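Local atomic coordinates of vestitone reductase (Medicago sativa, PDB entry 2P4H), a protein that catalyses the NADPH-dependent, stereospecific reduction of (3R)-vestitone to the isoflavanol DMI, the penultimate step in making the defence compound medicarpin. Residues M224-Y236 against A297-D311. Residues are numbered along the deposited sequence; the frame is centred on the assembly and turned at random.
Sequences MVHVDDVARAHIY and AGFDFKYTIEDMFDD
The imidazole of His226 lies face to face on the phenol ring of Tyr303, centroids 3.9 Å apart and planes tilted by 17°, and both of its nitrogens are bonded in the ring plane. ND1 accepts from Asp228 N, capping helix 227-239 where strand 219-226 ends, while NE2 donates to Asp311 OD2 at 2.8 Å, using the anti lone pair of a carboxylate turned nearly perpendicular to the ring. With CG anti to the backbone N (chi1 -169°), the imidazole can reach both partners; a leucine in its place would probably leave Asp311 without its donor and the helix start without its side-chain cap. The tyrosine hydroxyl reaches past the stack to donate to Asp228 OD2, 2.5 Å from OH, and Trp16 holds the other oxygen of that aspartate.

Asp229, the next residue, suits its place because its two oxygens match two successive amides: OD1 takes Lys302 N at 2.8 Å and OD2 takes Tyr303 N at 3.1 Å, both on their syn sides. In this Rossmann-type reductase of the dihydroflavonol-4-reductase subfamily, the contact thus lays the connection between helices 292-296 and 305-319 along helix 227-239. Arg232, its chain bent at chi3 (62°), brings NH1 and NH2 end-on to Asp300 O, and its NH1 also forms a salt bridge with Asp229. Phe299 sets one ring face over Ala233 CB, where a small residue fits, and turns its edge toward the face of Tyr236. From the edge of its own ring, Tyr236 OH donates to Ala297 O, 2.8 Å away, beside the Schellman motif, where the positive phi of Gly298 suits a residue without a side chain. At the far end the flexible thioether of Met224 bends so that its CE meets Met308 CE at 3.6 Å and Phe309 CZ at 3.8 Å.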
# COMPACT_ATOMS: atom_id res chain seq x y z
N MET A 224 5.85 -7.22 -6.14
CA MET A 224 4.78 -6.37 -6.66
C MET A 224 3.37 -6.89 -6.44
O MET A 224 3.17 -8.08 -6.15
CB MET A 224 4.99 -6.17 -8.17
CG MET A 224 6.43 -5.86 -8.59
SD MET A 224 6.64 -5.70 -10.38
CE MET A 224 5.97 -4.06 -10.61
N VAL A 225 2.39 -6.00 -6.60
CA VAL A 225 0.97 -6.34 -6.48
C VAL A 225 0.16 -5.33 -7.29
O VAL A 225 0.56 -4.18 -7.44
CB VAL A 225 0.49 -6.31 -5.00
CG1 VAL A 225 0.54 -4.89 -4.44
CG2 VAL A 225 -0.92 -6.88 -4.89
N HIS A 226 -0.98 -5.77 -7.82
CA HIS A 226 -1.86 -4.90 -8.59
C HIS A 226 -2.67 -4.09 -7.57
O HIS A 226 -3.22 -4.65 -6.62
CB HIS A 226 -2.81 -5.73 -9.46
CG HIS A 226 -3.57 -4.93 -10.47
ND1 HIS A 226 -4.46 -3.94 -10.11
CD2 HIS A 226 -3.58 -4.98 -11.82
CE1 HIS A 226 -4.98 -3.41 -11.21
NE2 HIS A 226 -4.46 -4.02 -12.25
N VAL A 227 -2.74 -2.77 -7.76
CA VAL A 227 -3.46 -1.91 -6.84
C VAL A 227 -4.91 -2.34 -6.61
O VAL A 227 -5.42 -2.22 -5.49
CB VAL A 227 -3.42 -0.43 -7.30
CG1 VAL A 227 -4.23 -0.23 -8.57
CG2 VAL A 227 -3.93 0.48 -6.18
N ASP A 228 -5.59 -2.84 -7.64
CA ASP A 228 -6.98 -3.24 -7.43
C ASP A 228 -7.07 -4.52 -6.61
O ASP A 228 -8.09 -4.76 -5.94
CB ASP A 228 -7.72 -3.39 -8.76
CG ASP A 228 -9.23 -3.37 -8.57
OD1 ASP A 228 -9.73 -2.43 -7.91
OD2 ASP A 228 -9.92 -4.29 -9.07
N ASP A 229 -6.04 -5.36 -6.65
CA ASP A 229 -6.08 -6.55 -5.80
C ASP A 229 -5.89 -6.10 -4.35
O ASP A 229 -6.40 -6.74 -3.44
CB ASP A 229 -5.02 -7.57 -6.21
CG ASP A 229 -5.53 -8.57 -7.24
OD1 ASP A 229 -6.72 -8.93 -7.16
OD2 ASP A 229 -4.74 -9.00 -8.11
N VAL A 230 -5.17 -5.00 -4.14
CA VAL A 230 -4.99 -4.51 -2.78
C VAL A 230 -6.34 -4.02 -2.27
O VAL A 230 -6.71 -4.27 -1.12
CB VAL A 230 -3.97 -3.35 -2.70
CG1 VAL A 230 -3.91 -2.81 -1.28
CG2 VAL A 230 -2.59 -3.83 -3.13
N ALA A 231 -7.10 -3.32 -3.12
CA ALA A 231 -8.42 -2.84 -2.72
C ALA A 231 -9.32 -4.04 -2.46
O ALA A 231 -10.06 -4.06 -1.48
CB ALA A 231 -9.01 -1.96 -3.83
N ARG A 232 -9.25 -5.04 -3.33
CA ARG A 232 -10.06 -6.24 -3.15
C ARG A 232 -9.70 -6.96 -1.85
O ARG A 232 -10.58 -7.47 -1.16
CB ARG A 232 -9.87 -7.19 -4.34
CG ARG A 232 -10.50 -6.69 -5.64
CD ARG A 232 -10.31 -7.65 -6.81
NE ARG A 232 -10.95 -8.95 -6.58
CZ ARG A 232 -10.32 -10.04 -6.15
NH1 ARG A 232 -9.01 -10.01 -5.92
NH2 ARG A 232 -10.99 -11.16 -5.93
N ALA A 233 -8.41 -6.98 -1.50
CA ALA A 233 -7.97 -7.63 -0.27
C ALA A 233 -8.55 -6.92 0.96
O ALA A 233 -8.91 -7.57 1.93
CB ALA A 233 -6.45 -7.65 -0.20
N HIS A 234 -8.62 -5.59 0.91
CA HIS A 234 -9.18 -4.81 2.01
C HIS A 234 -10.64 -5.20 2.23
O HIS A 234 -11.06 -5.47 3.35
CB HIS A 234 -9.10 -3.31 1.72
CG HIS A 234 -7.77 -2.69 2.00
ND1 HIS A 234 -7.53 -1.90 3.10
CD2 HIS A 234 -6.60 -2.74 1.32
CE1 HIS A 234 -6.28 -1.48 3.08
NE2 HIS A 234 -5.69 -1.98 2.01
N ILE A 235 -11.40 -5.24 1.14
CA ILE A 235 -12.81 -5.58 1.24
C ILE A 235 -12.99 -7.03 1.71
O ILE A 235 -13.85 -7.32 2.54
CB ILE A 235 -13.52 -5.36 -0.12
CG1 ILE A 235 -13.51 -3.87 -0.45
CG2 ILE A 235 -14.95 -5.88 -0.06
CD1 ILE A 235 -14.08 -3.53 -1.82
N TYR A 236 -12.16 -7.93 1.20
CA TYR A 236 -12.23 -9.33 1.59
C TYR A 236 -12.01 -9.51 3.10
O TYR A 236 -12.78 -10.20 3.77
CB TYR A 236 -11.19 -10.16 0.83
CG TYR A 236 -11.25 -11.63 1.16
CD1 TYR A 236 -12.16 -12.47 0.52
CD2 TYR A 236 -10.45 -12.17 2.17
CE1 TYR A 236 -12.27 -13.81 0.87
CE2 TYR A 236 -10.56 -13.51 2.53
CZ TYR A 236 -11.47 -14.32 1.88
OH TYR A 236 -11.57 -15.65 2.23
N ALA A 297 -6.21 -18.14 3.49
CA ALA A 297 -7.35 -17.55 4.16
C ALA A 297 -8.56 -17.44 3.24
O ALA A 297 -9.63 -17.02 3.67
CB ALA A 297 -6.99 -16.18 4.72
N GLY A 298 -8.38 -17.79 1.97
CA GLY A 298 -9.49 -17.74 1.04
C GLY A 298 -9.52 -16.62 0.02
O GLY A 298 -10.37 -16.64 -0.88
N PHE A 299 -8.62 -15.65 0.13
CA PHE A 299 -8.57 -14.55 -0.82
C PHE A 299 -8.01 -15.04 -2.15
O PHE A 299 -7.08 -15.84 -2.19
CB PHE A 299 -7.69 -13.42 -0.29
CG PHE A 299 -7.57 -12.26 -1.24
CD1 PHE A 299 -8.67 -11.44 -1.49
CD2 PHE A 299 -6.37 -11.99 -1.90
CE1 PHE A 299 -8.58 -10.37 -2.39
CE2 PHE A 299 -6.27 -10.93 -2.80
CZ PHE A 299 -7.37 -10.12 -3.04
N ASP A 300 -8.57 -14.55 -3.25
CA ASP A 300 -8.10 -14.92 -4.57
C ASP A 300 -7.70 -13.68 -5.34
O ASP A 300 -8.48 -12.73 -5.45
CB ASP A 300 -9.20 -15.65 -5.35
CG ASP A 300 -9.58 -16.98 -4.73
OD1 ASP A 300 -10.10 -16.98 -3.59
OD2 ASP A 300 -9.35 -18.03 -5.37
N PHE A 301 -6.48 -13.68 -5.87
CA PHE A 301 -6.01 -12.55 -6.65
C PHE A 301 -6.67 -12.59 -8.02
O PHE A 301 -6.80 -13.65 -8.64
CB PHE A 301 -4.48 -12.57 -6.79
CG PHE A 301 -3.77 -12.15 -5.54
CD1 PHE A 301 -3.53 -13.06 -4.52
CD2 PHE A 301 -3.40 -10.82 -5.37
CE1 PHE A 301 -2.94 -12.65 -3.33
CE2 PHE A 301 -2.80 -10.40 -4.18
CZ PHE A 301 -2.57 -11.31 -3.16
N LYS A 302 -7.08 -11.41 -8.49
CA LYS A 302 -7.77 -11.28 -9.77
C LYS A 302 -6.88 -10.93 -10.96
O LYS A 302 -7.17 -11.34 -12.09
CB LYS A 302 -8.86 -10.22 -9.63
CG LYS A 302 -9.58 -9.84 -10.91
CD LYS A 302 -10.66 -8.81 -10.64
CE LYS A 302 -11.36 -8.38 -11.93
NZ LYS A 302 -12.44 -7.39 -11.67
N TYR A 303 -5.79 -10.21 -10.71
CA TYR A 303 -4.92 -9.75 -11.79
C TYR A 303 -3.59 -10.46 -11.97
O TYR A 303 -3.00 -10.97 -11.02
CB TYR A 303 -4.68 -8.26 -11.61
CG TYR A 303 -5.96 -7.47 -11.54
CD1 TYR A 303 -6.62 -7.08 -12.70
CD2 TYR A 303 -6.53 -7.14 -10.31
CE1 TYR A 303 -7.82 -6.38 -12.64
CE2 TYR A 303 -7.73 -6.44 -10.24
CZ TYR A 303 -8.37 -6.06 -11.41
OH TYR A 303 -9.55 -5.37 -11.34
N THR A 304 -3.12 -10.47 -13.21
CA THR A 304 -1.85 -11.08 -13.56
C THR A 304 -0.79 -9.99 -13.64
O THR A 304 -1.10 -8.79 -13.61
CB THR A 304 -1.92 -11.75 -14.94
OG1 THR A 304 -2.17 -10.75 -15.94
CG2 THR A 304 -3.03 -12.79 -14.98
N ILE A 305 0.47 -10.40 -13.75
CA ILE A 305 1.57 -9.46 -13.88
C ILE A 305 1.35 -8.62 -15.14
O ILE A 305 1.59 -7.42 -15.15
CB ILE A 305 2.92 -10.19 -13.96
CG1 ILE A 305 3.27 -10.81 -12.60
CG2 ILE A 305 4.01 -9.23 -14.40
CD1 ILE A 305 4.53 -11.66 -12.61
N GLU A 306 0.89 -9.26 -16.21
CA GLU A 306 0.64 -8.54 -17.45
C GLU A 306 -0.45 -7.48 -17.27
O GLU A 306 -0.32 -6.37 -17.78
CB GLU A 306 0.25 -9.53 -18.57
CG GLU A 306 1.38 -10.49 -18.95
CD GLU A 306 1.30 -11.84 -18.24
OE1 GLU A 306 1.06 -11.87 -17.01
OE2 GLU A 306 1.50 -12.87 -18.91
N ASP A 307 -1.50 -7.82 -16.53
CA ASP A 307 -2.59 -6.86 -16.27
C ASP A 307 -2.05 -5.65 -15.52
O ASP A 307 -2.39 -4.51 -15.82
CB ASP A 307 -3.69 -7.47 -15.40
CG ASP A 307 -4.43 -8.61 -16.07
OD1 ASP A 307 -4.54 -8.61 -17.31
OD2 ASP A 307 -4.92 -9.49 -15.33
N MET A 308 -1.22 -5.92 -14.51
CA MET A 308 -0.64 -4.87 -13.69
C MET A 308 0.17 -3.87 -14.51
O MET A 308 -0.03 -2.66 -14.40
CB MET A 308 0.24 -5.51 -12.62
CG MET A 308 0.95 -4.52 -11.71
SD MET A 308 2.07 -5.36 -10.58
CE MET A 308 3.24 -6.07 -11.73
N PHE A 309 1.08 -4.38 -15.33
CA PHE A 309 1.89 -3.50 -16.17
C PHE A 309 1.05 -2.78 -17.22
O PHE A 309 1.27 -1.60 -17.47
CB PHE A 309 3.02 -4.29 -16.85
CG PHE A 309 4.21 -4.54 -15.96
CD1 PHE A 309 5.03 -3.48 -15.57
CD2 PHE A 309 4.50 -5.82 -15.51
CE1 PHE A 309 6.12 -3.70 -14.72
CE2 PHE A 309 5.59 -6.05 -14.66
CZ PHE A 309 6.40 -4.98 -14.27
N ASP A 310 0.09 -3.47 -17.82
CA ASP A 310 -0.72 -2.82 -18.84
C ASP A 310 -1.58 -1.71 -18.28
O ASP A 310 -1.69 -0.64 -18.88
CB ASP A 310 -1.60 -3.82 -19.59
CG ASP A 310 -2.18 -3.22 -20.85
OD1 ASP A 310 -1.39 -2.87 -21.75
OD2 ASP A 310 -3.42 -3.10 -20.95
N ASP A 311 -2.21 -1.95 -17.13
CA ASP A 311 -3.05 -0.93 -16.53
C ASP A 311 -2.23 0.31 -16.19
O ASP A 311 -2.67 1.44 -16.43
CB ASP A 311 -3.76 -1.46 -15.27
CG ASP A 311 -4.92 -2.37 -15.61
OD1 ASP A 311 -5.45 -2.27 -16.73
OD2 ASP A 311 -5.33 -3.18 -14.74
O HOH W 1 -12.34 -5.24 -9.49